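Local coordinates for Uly1 (Catenovulum maritimum, PDB 7DRQ), which probably cleaves the algal polysaccharide ulvan by a lyase reaction, as a calcium-binding member of polysaccharide lyase family 24, at residues 89-94 against 124-129; 144-149 against 183-188. One frame throughout, in Å; residues are numbered along the deposited sequence.

Contact 1 (89-94 against 124-129)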
# COMPACT_ATOMS: atom_id res chain seq x y z
N ILE A 89 6.16 -5.88 19.79
CA ILE A 89 4.99 -6.58 20.32
C ILE A 89 4.67 -7.73 19.38
O ILE A 89 4.58 -7.52 18.16
CB ILE A 89 3.77 -5.66 20.46
CG1 ILE A 89 4.03 -4.54 21.47
CG2 ILE A 89 2.54 -6.48 20.84
CD1 ILE A 89 2.86 -3.52 21.55
N GLU A 90 4.50 -8.93 19.93
CA GLU A 90 4.06 -10.08 19.16
C GLU A 90 2.55 -10.23 19.31
O GLU A 90 2.03 -10.32 20.43
CB GLU A 90 4.76 -11.36 19.62
CG GLU A 90 4.26 -12.60 18.93
CD GLU A 90 4.75 -13.88 19.58
OE1 GLU A 90 5.82 -13.84 20.22
OE2 GLU A 90 4.07 -14.91 19.45
N PHE A 91 1.85 -10.27 18.20
CA PHE A 91 0.42 -10.49 18.20
C PHE A 91 0.10 -11.96 17.97
O PHE A 91 0.86 -12.68 17.33
CB PHE A 91 -0.26 -9.64 17.11
CG PHE A 91 -0.46 -8.21 17.52
CD1 PHE A 91 0.57 -7.30 17.37
CD2 PHE A 91 -1.65 -7.78 18.08
CE1 PHE A 91 0.41 -5.98 17.78
CE2 PHE A 91 -1.82 -6.46 18.48
CZ PHE A 91 -0.80 -5.56 18.33
N PRO A 92 -1.01 -12.44 18.53
CA PRO A 92 -1.33 -13.87 18.40
C PRO A 92 -1.57 -14.31 16.97
O PRO A 92 -1.29 -15.47 16.64
CB PRO A 92 -2.60 -14.04 19.25
CG PRO A 92 -2.57 -12.90 20.22
CD PRO A 92 -1.84 -11.77 19.55
N HIS A 93 -2.09 -13.44 16.12
CA HIS A 93 -2.44 -13.85 14.76
C HIS A 93 -1.21 -14.27 13.96
O HIS A 93 -0.16 -13.63 14.02
CB HIS A 93 -3.14 -12.73 14.01
CG HIS A 93 -3.63 -13.14 12.66
ND1 HIS A 93 -4.75 -13.94 12.50
CD2 HIS A 93 -3.17 -12.89 11.42
CE1 HIS A 93 -4.96 -14.15 11.21
NE2 HIS A 93 -4.01 -13.53 10.53
N GLN A 94 -1.37 -15.32 13.15
CA GLN A 94 -0.32 -15.80 12.26
C GLN A 94 -0.81 -15.70 10.82
O GLN A 94 -1.98 -15.95 10.55
CB GLN A 94 0.07 -17.25 12.56
CG GLN A 94 0.61 -17.47 13.98
CD GLN A 94 0.49 -18.92 14.41
OE1 GLN A 94 -0.59 -19.37 14.81
NE2 GLN A 94 1.59 -19.66 14.31
N LEU A 124 -3.99 -1.25 13.43
CA LEU A 124 -3.39 -2.30 12.60
C LEU A 124 -4.47 -2.99 11.78
O LEU A 124 -5.51 -3.38 12.32
CB LEU A 124 -2.68 -3.34 13.47
CG LEU A 124 -1.50 -2.81 14.28
CD1 LEU A 124 -1.16 -3.79 15.37
CD2 LEU A 124 -0.30 -2.58 13.35
N LEU A 125 -4.19 -3.19 10.50
CA LEU A 125 -5.05 -3.96 9.61
C LEU A 125 -4.20 -5.00 8.91
O LEU A 125 -3.15 -4.65 8.34
CB LEU A 125 -5.72 -3.04 8.58
CG LEU A 125 -6.81 -2.16 9.17
CD1 LEU A 125 -7.16 -1.05 8.21
CD2 LEU A 125 -8.07 -2.97 9.52
N TYR A 126 -4.61 -6.26 8.93
CA TYR A 126 -3.65 -7.24 8.42
C TYR A 126 -4.31 -8.49 7.86
O TYR A 126 -5.43 -8.87 8.23
CB TYR A 126 -2.66 -7.65 9.50
CG TYR A 126 -3.21 -7.93 10.89
CD1 TYR A 126 -3.65 -9.22 11.24
CD2 TYR A 126 -3.20 -6.95 11.88
CE1 TYR A 126 -4.10 -9.49 12.53
CE2 TYR A 126 -3.65 -7.22 13.17
CZ TYR A 126 -4.10 -8.49 13.50
OH TYR A 126 -4.54 -8.75 14.79
N ASP A 127 -3.56 -9.13 6.96
CA ASP A 127 -3.80 -10.51 6.53
C ASP A 127 -5.14 -10.65 5.81
O ASP A 127 -5.93 -11.55 6.11
CB ASP A 127 -3.69 -11.49 7.69
CG ASP A 127 -3.24 -12.87 7.23
OD1 ASP A 127 -2.68 -12.97 6.12
OD2 ASP A 127 -3.43 -13.85 7.97
N MSE A 128 -5.39 -9.74 4.87
CA MSE A 128 -6.65 -9.68 4.13
C MSE A 128 -6.45 -9.69 2.62
O MSE A 128 -5.64 -8.93 2.09
CB MSE A 128 -7.41 -8.41 4.52
CG MSE A 128 -7.78 -8.35 5.97
SE MSE A 128 -8.97 -6.86 6.25
CE MSE A 128 -7.66 -5.59 6.97
N HIS A 129 -7.19 -10.55 1.93
CA HIS A 129 -7.26 -10.48 0.47
C HIS A 129 -8.70 -10.78 0.05
O HIS A 129 -9.00 -11.87 -0.45
CB HIS A 129 -6.26 -11.41 -0.21
CG HIS A 129 -6.17 -11.21 -1.69
ND1 HIS A 129 -5.30 -11.92 -2.49
CD2 HIS A 129 -6.82 -10.36 -2.52
CE1 HIS A 129 -5.44 -11.53 -3.75
NE2 HIS A 129 -6.36 -10.58 -3.79
O HOH W 1 -3.71 -10.90 16.79
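His93, Tyr126 and Asp127 meet in a buried, mainly side-chain contact, where strands 86-91 and 93-94, joined by a corner at Pro92, face strand 122-126 and the loop after it. Even the closer of the two matched pairs, CA of Gln94 and CA of Asp127, is 8.5 Å apart, so side chains bridge the gap. The one direct hydrogen bond runs from His93 NE2 to Asp127 OD2 at 2.6 Å, fairly straight at 163°. The carboxylate oxygen lies in the imidazole plane and offers its anti lone pair. Chi1 (-175°) sets CG of His93 anti to the backbone N, and the ring edge at NE2 meets Asp127. Asn109 and His95 bind Asp127 OD1 and Thr96 N binds OD2, which would hold the carboxylate in place. The Tyr126 and His93 side chains pass one another heading opposite ways, Tyr126 CE1 3.7 Å from His93 CG, with the ring planes oblique at 41°. Tyr126 OH, bonded to Ser151, also reaches His93 N through a water. Earlier on both segments, Phe91 and Leu124 meet tip to tip, CZ to CD1 3.5 Å. Side chains packed between successive antiparallel sheets, with His93 just past edge strand 86-91, are consistent with the beta-propeller clan of this BNR-repeat family.

Contact 2 (144-149 against 183-188). With CA (calcium ion), chain C.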
# COMPACT_ATOMS: atom_id res chain seq x y z
N ARG A 144 -15.55 -17.34 9.33
CA ARG A 144 -16.88 -16.75 9.23
C ARG A 144 -16.99 -15.43 9.99
O ARG A 144 -17.70 -14.52 9.55
CB ARG A 144 -17.92 -17.75 9.71
CG ARG A 144 -18.10 -18.91 8.76
CD ARG A 144 -19.06 -19.95 9.32
NE ARG A 144 -18.48 -20.65 10.46
CZ ARG A 144 -19.16 -21.48 11.25
NH1 ARG A 144 -20.44 -21.71 11.02
NH2 ARG A 144 -18.55 -22.08 12.27
N LYS A 145 -16.30 -15.31 11.13
CA LYS A 145 -16.25 -14.08 11.92
C LYS A 145 -14.82 -13.54 11.99
O LYS A 145 -14.42 -12.95 13.00
CB LYS A 145 -16.82 -14.31 13.32
CG LYS A 145 -18.25 -14.83 13.31
CD LYS A 145 -19.19 -13.85 12.63
CE LYS A 145 -20.66 -14.31 12.72
NZ LYS A 145 -21.56 -13.39 11.98
N ASP A 146 -14.04 -13.75 10.93
CA ASP A 146 -12.65 -13.30 10.94
C ASP A 146 -12.19 -12.86 9.55
O ASP A 146 -10.98 -12.86 9.28
CB ASP A 146 -11.75 -14.41 11.48
CG ASP A 146 -10.39 -13.91 11.92
OD1 ASP A 146 -10.31 -12.81 12.52
OD2 ASP A 146 -9.38 -14.62 11.67
N TYR A 147 -13.12 -12.50 8.65
CA TYR A 147 -12.78 -12.15 7.27
C TYR A 147 -12.23 -10.74 7.15
O TYR A 147 -11.63 -10.41 6.12
CB TYR A 147 -14.01 -12.28 6.37
CG TYR A 147 -15.19 -11.52 6.91
CD1 TYR A 147 -15.36 -10.17 6.65
CD2 TYR A 147 -16.14 -12.15 7.72
CE1 TYR A 147 -16.44 -9.46 7.15
CE2 TYR A 147 -17.21 -11.46 8.23
CZ TYR A 147 -17.35 -10.12 7.94
OH TYR A 147 -18.42 -9.42 8.44
N PHE A 148 -12.43 -9.91 8.17
CA PHE A 148 -11.89 -8.56 8.26
C PHE A 148 -11.13 -8.50 9.59
O PHE A 148 -11.65 -8.94 10.61
CB PHE A 148 -13.01 -7.50 8.21
CG PHE A 148 -12.51 -6.09 8.30
CD1 PHE A 148 -12.10 -5.41 7.16
CD2 PHE A 148 -12.44 -5.43 9.52
CE1 PHE A 148 -11.61 -4.12 7.23
CE2 PHE A 148 -11.96 -4.13 9.61
CZ PHE A 148 -11.55 -3.47 8.46
N ARG A 149 -9.91 -7.98 9.56
CA ARG A 149 -8.97 -8.18 10.67
C ARG A 149 -8.36 -6.85 11.11
O ARG A 149 -7.42 -6.35 10.49
CB ARG A 149 -7.89 -9.19 10.27
CG ARG A 149 -8.47 -10.57 9.97
CD ARG A 149 -7.50 -11.53 9.28
NE ARG A 149 -8.03 -12.88 9.35
CZ ARG A 149 -7.62 -13.92 8.63
NH1 ARG A 149 -6.65 -13.78 7.74
NH2 ARG A 149 -8.19 -15.11 8.82
N ASP A 183 -7.98 -13.00 21.55
CA ASP A 183 -8.56 -12.51 20.30
C ASP A 183 -8.45 -10.99 20.31
O ASP A 183 -9.21 -10.30 21.00
CB ASP A 183 -10.01 -12.99 20.18
CG ASP A 183 -10.70 -12.55 18.89
OD1 ASP A 183 -10.15 -11.72 18.13
OD2 ASP A 183 -11.83 -13.03 18.66
N TYR A 184 -7.48 -10.48 19.54
CA TYR A 184 -7.32 -9.04 19.34
C TYR A 184 -7.83 -8.57 17.99
O TYR A 184 -7.54 -7.43 17.59
CB TYR A 184 -5.84 -8.66 19.48
CG TYR A 184 -5.34 -8.74 20.90
CD1 TYR A 184 -4.84 -9.93 21.40
CD2 TYR A 184 -5.36 -7.63 21.73
CE1 TYR A 184 -4.38 -10.02 22.70
CE2 TYR A 184 -4.90 -7.70 23.03
CZ TYR A 184 -4.42 -8.90 23.51
OH TYR A 184 -3.95 -9.00 24.79
N LYS A 185 -8.58 -9.40 17.27
CA LYS A 185 -8.99 -9.10 15.90
C LYS A 185 -10.47 -8.71 15.89
O LYS A 185 -11.33 -9.47 16.35
CB LYS A 185 -8.73 -10.28 14.97
CG LYS A 185 -7.23 -10.62 14.79
CD LYS A 185 -7.05 -11.82 13.87
CE LYS A 185 -7.53 -13.10 14.55
NZ LYS A 185 -7.47 -14.30 13.65
N HIS A 186 -10.75 -7.51 15.39
CA HIS A 186 -12.09 -6.97 15.34
C HIS A 186 -12.61 -7.05 13.91
O HIS A 186 -11.89 -6.79 12.95
CB HIS A 186 -12.10 -5.53 15.83
CG HIS A 186 -11.68 -5.41 17.26
ND1 HIS A 186 -12.58 -5.34 18.30
CD2 HIS A 186 -10.44 -5.39 17.83
CE1 HIS A 186 -11.93 -5.26 19.45
NE2 HIS A 186 -10.63 -5.29 19.19
N LEU A 187 -13.88 -7.40 13.79
CA LEU A 187 -14.49 -7.66 12.50
C LEU A 187 -15.04 -6.40 11.85
O LEU A 187 -15.60 -6.47 10.75
CB LEU A 187 -15.61 -8.70 12.68
CG LEU A 187 -16.07 -9.49 11.46
CD1 LEU A 187 -14.89 -10.23 10.84
CD2 LEU A 187 -17.17 -10.46 11.87
N THR A 188 -14.89 -5.25 12.51
CA THR A 188 -15.46 -3.98 12.09
C THR A 188 -14.61 -2.86 12.68
O THR A 188 -13.93 -3.03 13.70
CB THR A 188 -16.92 -3.83 12.56
OG1 THR A 188 -17.36 -2.48 12.34
CG2 THR A 188 -17.05 -4.14 14.06
CA CA C . -12.25 -11.63 16.69
O HOH W 2 -13.35 -10.91 14.59
O HOH W 3 -13.99 -13.37 16.21
O HOH W 4 -10.96 -13.09 15.20
O HOH W 5 -18.23 -6.89 9.90
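A calcium site and a salt-bridge network join two loops here, with Leu187 packed on Tyr147 beside them. Asp183 grips the calcium ion with both carboxylate oxygens, OD1 and OD2 each at 2.5 Å, and the backbone O of Lys185 binds it too. OD1 also accepts from Lys185 N, an Asx turn, so one oxygen serves both the metal and the turn; Asp173 completes the protein ligands. Segment 144-149 reaches the metal through water: one calcium-bound water donates to Lys145 O and another to Asp146 OD1 at 2.8 Å. The other oxygen, Asp146 OD2, is shared by two cations that approach from opposite faces of the carboxylate plane. Lys185 NZ, which also bonds His93 ND1, arrives on the syn side, tilted out of the plane, at 2.8 Å, while Arg149 NH2 comes from 50° above it. This pairing probably offsets the repulsion between Lys185 and Arg149, whose NZ and NE are 4.6 Å apart. Arg149 NH1 turns to Asp127 O. With chi1 at -159°, CG of Leu187 lies anti to the backbone N; from there CD1 makes a CH-pi contact over the centre of the Tyr147 ring, 3.7 Å from the centroid and 12° off the normal.

Overall arrangement
From the N terminus, strand 86-91 turns a corner into 93-94, and contact 1 then closes a 29-residue excursion through strands 104-105 and 111-115 before strand 122-126 returns. Only after it has closed does contact 2 open, at the loop leading into strand 150-152; the chain adds that strand to the 111-126 pair, and 33 residues on, 183-188 comes back to close contact 2. The contacts therefore follow in series and neither nest nor cross, yet their centres lie only 10 Å apart. They touch through the His93-Lys185 bond and a probable hydrogen bond from Tyr126 N to Arg149 O. Together they tie strand 86-91 and its corner to sheet 111-152, and that sheet's entry loop to the calcium-binding loop.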